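Local coordinates for sulfoquinovosidase (Escherichia coli, PDB 5AEG), which hydrolyses sulfoquinovosyl diacylglycerides and simple sulfoquinovosides, releasing sulfoquinovose for breakdown by sulfoglycolysis, at residues Met514-Ser517 with Lys518-Leu522; Glu642-Gly646 with Gly647-Val651. One frame throughout, in Å; residues are numbered along the deposited sequence.

Overall arrangement
Contact 1 comes first along the chain and contact 2 follows more than a hundred residues later. Contact 1 joins the loop after strand 501-505 to the start of helix 518-528, within the TIM-barrel catalytic domain of this family 31 glycoside hydrolase. Contact 2 lies in the C-terminal beta domain, where strand 643-644 turns into strand 647-652. The contact centres are about 29 Å apart. Their nearest atoms stay about 13 Å from each other, so they do not touch, and they share no helix, strand or sheet. The Arg516 side chain of contact 1 is about 5 Å from that of His537, a substrate-binding residue. Contact 2 is a surface turn away from the annotated sites.

Contact 1: Met514-Ser517 with Lys518-Leu522; sequences MKRS and KELLL
Ser517 takes two hydrogen bonds from the first turn of the helix that follows it. Ser517 OG accepts from Leu520 N at 3.0 Å, with an N-H...O angle of 163°. Ser517 O accepts from Leu521 N at 3.0 Å, and this bond is also nearly straight. Ser517 OG stands between the backbone N and the carbonyl carbon (chi1 68°), which turns it back over the helix end. Ser517 is thus the N-cap of helix 518-528, in the TIM-barrel domain. With an alanine here, Leu520 N would probably lose its capping partner and the first turn some of its hold. Ser517 OG also packs on Leu520 CB at 3.5 Å and on Glu519 CB at 3.8 Å.

Arg516 adds an apolar contact next to the cap. Arg516 CD lies 3.9 Å from Leu521 CD1, and the two side chains cross at a slant. Arg516 CG also comes within 4.2 Å of Leu520 CD2. The Arg516 side chain bends at chi3 (-69°), and the guanidinium beyond is gripped by the carbonyls of Trp546, Gly506, Gly507 and the substrate-binding residue His537, and by Gln547. Lys518 reaches outward to salt bridges with Glu553 and Asp551. Helix 552-567 packs on Leu521 through Thr554 and Phe558.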
loop_
_atom_site.group_PDB
_atom_site.type_symbol
_atom_site.label_atom_id
_atom_site.label_comp_id
_atom_site.label_asym_id
_atom_site.label_seq_id
_atom_site.Cartn_x
_atom_site.Cartn_y
_atom_site.Cartn_z
ATOM N N MET A 514 5.387 18.601 -15.646
ATOM C CA MET A 514 5.547 17.195 -15.940
ATOM C C MET A 514 4.386 16.833 -16.862
ATOM O O MET A 514 3.258 17.200 -16.600
ATOM C CB MET A 514 5.449 16.355 -14.655
ATOM C CG MET A 514 6.618 16.500 -13.773
ATOM S SD MET A 514 6.546 15.475 -12.259
ATOM C CE MET A 514 5.001 15.919 -11.513
ATOM N N LYS A 515 4.647 16.104 -17.943
ATOM C CA LYS A 515 3.602 15.591 -18.827
ATOM C C LYS A 515 4.036 14.194 -19.282
ATOM O O LYS A 515 5.201 13.953 -19.575
ATOM C CB LYS A 515 3.542 16.487 -20.044
ATOM C CG LYS A 515 3.285 17.991 -19.775
ATOM C CD LYS A 515 3.241 18.697 -21.156
ATOM C CE LYS A 515 2.552 20.043 -21.124
ATOM N NZ LYS A 515 2.829 20.761 -19.871
ATOM N N ARG A 516 3.089 13.303 -19.407
ATOM C CA ARG A 516 3.366 11.896 -19.724
ATOM C C ARG A 516 3.686 11.722 -21.194
ATOM O O ARG A 516 2.849 12.041 -22.022
ATOM C CB ARG A 516 2.167 11.043 -19.467
ATOM C CG ARG A 516 2.489 9.554 -19.497
ATOM C CD ARG A 516 1.227 8.738 -19.577
ATOM N NE ARG A 516 0.389 8.767 -18.338
ATOM C CZ ARG A 516 -0.886 8.951 -18.295
ATOM N NH1 ARG A 516 -1.610 9.085 -19.425
ATOM N NH2 ARG A 516 -1.510 8.895 -17.138
ATOM N N SER A 517 4.884 11.265 -21.484
ATOM C CA SER A 517 5.268 10.940 -22.895
ATOM C C SER A 517 4.641 9.597 -23.332
ATOM O O SER A 517 4.217 8.703 -22.517
ATOM C CB SER A 517 6.790 10.910 -23.002
ATOM O OG SER A 517 7.317 9.820 -22.274
ATOM N N LYS A 518 4.588 9.451 -24.648
ATOM C CA LYS A 518 4.311 8.147 -25.215
ATOM C C LYS A 518 5.283 7.093 -24.718
ATOM O O LYS A 518 4.837 5.993 -24.378
ATOM C CB LYS A 518 4.426 8.228 -26.734
ATOM C CG LYS A 518 4.149 6.930 -27.485
ATOM C CD LYS A 518 4.030 7.303 -28.977
ATOM C CE LYS A 518 4.240 6.087 -29.874
ATOM N NZ LYS A 518 4.154 6.538 -31.346
ATOM N N GLU A 519 6.559 7.397 -24.700
ATOM C CA GLU A 519 7.557 6.452 -24.265
ATOM C C GLU A 519 7.268 5.982 -22.820
ATOM O O GLU A 519 7.338 4.787 -22.548
ATOM C CB GLU A 519 8.955 7.027 -24.351
ATOM C CG GLU A 519 10.061 6.062 -24.001
ATOM C CD GLU A 519 11.394 6.703 -23.820
ATOM O OE1 GLU A 519 11.511 7.865 -24.114
ATOM O OE2 GLU A 519 12.372 6.013 -23.434
ATOM N N LEU A 520 6.943 6.911 -21.912
ATOM C CA LEU A 520 6.594 6.519 -20.495
ATOM C C LEU A 520 5.359 5.627 -20.450
ATOM O O LEU A 520 5.362 4.603 -19.768
ATOM C CB LEU A 520 6.482 7.764 -19.609
ATOM C CG LEU A 520 6.222 7.446 -18.130
ATOM C CD1 LEU A 520 7.411 6.644 -17.577
ATOM C CD2 LEU A 520 6.063 8.782 -17.363
ATOM N N LEU A 521 4.294 5.969 -21.195
ATOM C CA LEU A 521 3.136 5.172 -21.222
ATOM C C LEU A 521 3.453 3.738 -21.666
ATOM O O LEU A 521 2.970 2.799 -21.083
ATOM C CB LEU A 521 2.059 5.745 -22.168
ATOM C CG LEU A 521 0.714 5.068 -22.153
ATOM C CD1 LEU A 521 0.022 5.220 -20.767
ATOM C CD2 LEU A 521 -0.221 5.672 -23.201
ATOM N N LEU A 522 4.204 3.585 -22.742
ATOM C CA LEU A 522 4.500 2.273 -23.315
ATOM C C LEU A 522 5.419 1.448 -22.433
ATOM O O LEU A 522 5.160 0.256 -22.246
ATOM C CB LEU A 522 5.087 2.409 -24.741
ATOM C CG LEU A 522 4.180 3.160 -25.738
ATOM C CD1 LEU A 522 4.649 2.908 -27.155
ATOM C CD2 LEU A 522 2.724 2.871 -25.665
#

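Contact 2: Glu642-Gly646 with Gly647-Val651; sequences EAFRG and GEVTV
A beta-arch in the C-terminal domain brings Phe644, on strand 643-644, against Val649 and Val651 on strand 647-652. The ring touches both valines obliquely. Phe644 CE1 is 3.6 Å from Val649 CG2, and the two side chains cross at about a right angle. Farther along the ring, Phe644 CZ meets Val651 CG1 at 3.9 Å. Phe644 CG is anti to its carbonyl carbon (chi1 -73°). Phe644 CB points toward 647-651, and those of Val649 and Val651 point back. Phe644 also packs on Leu630.

The backbones do not pair here: the CA atoms of Phe644 and Val649 are 8.3 Å apart. A water spans the gap near the turn. It donates to Arg645 O at 2.8 Å and, more weakly, to Gly647 O at 2.7 Å. Gly646 and Gly647 make the turn. Gly647 has a positive phi of 140°, and a CB there would clash with Gly646 O, so the backbone calls for glycine. Gly646 N bonds to Glu632.

Phe644 pairs by backbone with Trp635, while Gly647, Val649 and Val651 pair with strand 625-630. The chain thus passes from one antiparallel sheet to another, as is characteristic of a beta-arch and consistent with a beta-sandwich C-terminal domain.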
loop_
_atom_site.group_PDB
_atom_site.type_symbol
_atom_site.label_atom_id
_atom_site.label_comp_id
_atom_site.label_asym_id
_atom_site.label_seq_id
_atom_site.Cartn_x
_atom_site.Cartn_y
_atom_site.Cartn_z
ATOM N N GLU A 642 17.059 -16.850 -25.456
ATOM C CA GLU A 642 18.454 -16.934 -25.010
ATOM C C GLU A 642 18.527 -17.431 -23.541
ATOM O O GLU A 642 17.756 -17.028 -22.674
ATOM C CB GLU A 642 19.154 -15.596 -25.240
ATOM C CG GLU A 642 20.637 -15.687 -24.838
ATOM C CD GLU A 642 21.547 -14.603 -25.334
ATOM O OE1 GLU A 642 21.104 -13.701 -26.061
ATOM O OE2 GLU A 642 22.744 -14.667 -24.965
ATOM N N ALA A 643 19.431 -18.362 -23.281
ATOM C CA ALA A 643 19.636 -18.957 -21.986
ATOM C C ALA A 643 20.794 -18.231 -21.248
ATOM O O ALA A 643 21.806 -17.829 -21.820
ATOM C CB ALA A 643 19.880 -20.453 -22.080
ATOM N N PHE A 644 20.555 -18.025 -19.962
ATOM C CA PHE A 644 21.460 -17.299 -19.106
ATOM C C PHE A 644 21.551 -18.086 -17.797
ATOM O O PHE A 644 20.644 -18.792 -17.410
ATOM C CB PHE A 644 20.822 -15.932 -18.845
ATOM C CG PHE A 644 20.856 -15.009 -20.022
ATOM C CD1 PHE A 644 22.017 -14.336 -20.354
ATOM C CD2 PHE A 644 19.762 -14.816 -20.792
ATOM C CE1 PHE A 644 22.078 -13.467 -21.428
ATOM C CE2 PHE A 644 19.789 -13.907 -21.841
ATOM C CZ PHE A 644 20.939 -13.247 -22.177
ATOM N N ARG A 645 22.681 -17.934 -17.127
ATOM C CA ARG A 645 22.925 -18.478 -15.787
ATOM C C ARG A 645 22.961 -17.321 -14.774
ATOM O O ARG A 645 22.741 -16.151 -15.126
ATOM C CB ARG A 645 24.254 -19.288 -15.748
ATOM C CG ARG A 645 24.303 -20.443 -16.781
ATOM C CD ARG A 645 25.697 -21.138 -16.748
ATOM N NE ARG A 645 26.770 -20.238 -17.173
ATOM C CZ ARG A 645 27.051 -19.965 -18.461
ATOM N NH1 ARG A 645 26.417 -20.598 -19.439
ATOM N NH2 ARG A 645 27.983 -19.113 -18.753
ATOM N N GLY A 646 23.312 -17.618 -13.533
ATOM C CA GLY A 646 23.443 -16.528 -12.506
ATOM C C GLY A 646 24.476 -15.479 -12.814
ATOM O O GLY A 646 25.518 -15.755 -13.403
ATOM N N GLY A 647 24.185 -14.248 -12.431
ATOM C CA GLY A 647 25.121 -13.145 -12.466
ATOM C C GLY A 647 24.387 -11.879 -12.940
ATOM O O GLY A 647 23.207 -11.956 -13.372
ATOM N N GLU A 648 25.107 -10.785 -13.000
ATOM C CA GLU A 648 24.628 -9.586 -13.618
ATOM C C GLU A 648 24.469 -9.852 -15.110
ATOM O O GLU A 648 25.377 -10.520 -15.734
ATOM C CB GLU A 648 25.630 -8.458 -13.397
ATOM C CG GLU A 648 25.003 -7.075 -13.378
ATOM C CD GLU A 648 24.163 -6.818 -12.115
ATOM O OE1 GLU A 648 24.354 -7.538 -11.142
ATOM O OE2 GLU A 648 23.273 -5.926 -12.097
ATOM N N VAL A 649 23.427 -9.274 -15.754
ATOM C CA VAL A 649 23.239 -9.428 -17.198
ATOM C C VAL A 649 22.766 -8.143 -17.797
ATOM O O VAL A 649 21.993 -7.377 -17.156
ATOM C CB VAL A 649 22.262 -10.582 -17.467
ATOM C CG1 VAL A 649 20.874 -10.283 -16.962
ATOM C CG2 VAL A 649 22.199 -10.905 -18.926
ATOM N N THR A 650 23.222 -7.862 -18.999
ATOM C CA THR A 650 22.682 -6.717 -19.755
ATOM C C THR A 650 21.999 -7.280 -20.955
ATOM O O THR A 650 22.579 -8.176 -21.631
ATOM C CB THR A 650 23.804 -5.722 -20.073
ATOM O OG1 THR A 650 24.367 -5.208 -18.835
ATOM C CG2 THR A 650 23.284 -4.572 -21.040
ATOM N N VAL A 651 20.769 -6.889 -21.232
ATOM C CA VAL A 651 20.030 -7.380 -22.417
ATOM C C VAL A 651 19.434 -6.256 -23.200
ATOM O O VAL A 651 19.111 -5.203 -22.645
ATOM C CB VAL A 651 18.869 -8.360 -22.066
ATOM C CG1 VAL A 651 19.414 -9.663 -21.560
ATOM C CG2 VAL A 651 17.880 -7.764 -21.007
HETATM O O HOH W 1 23.454 -13.494 -15.617
#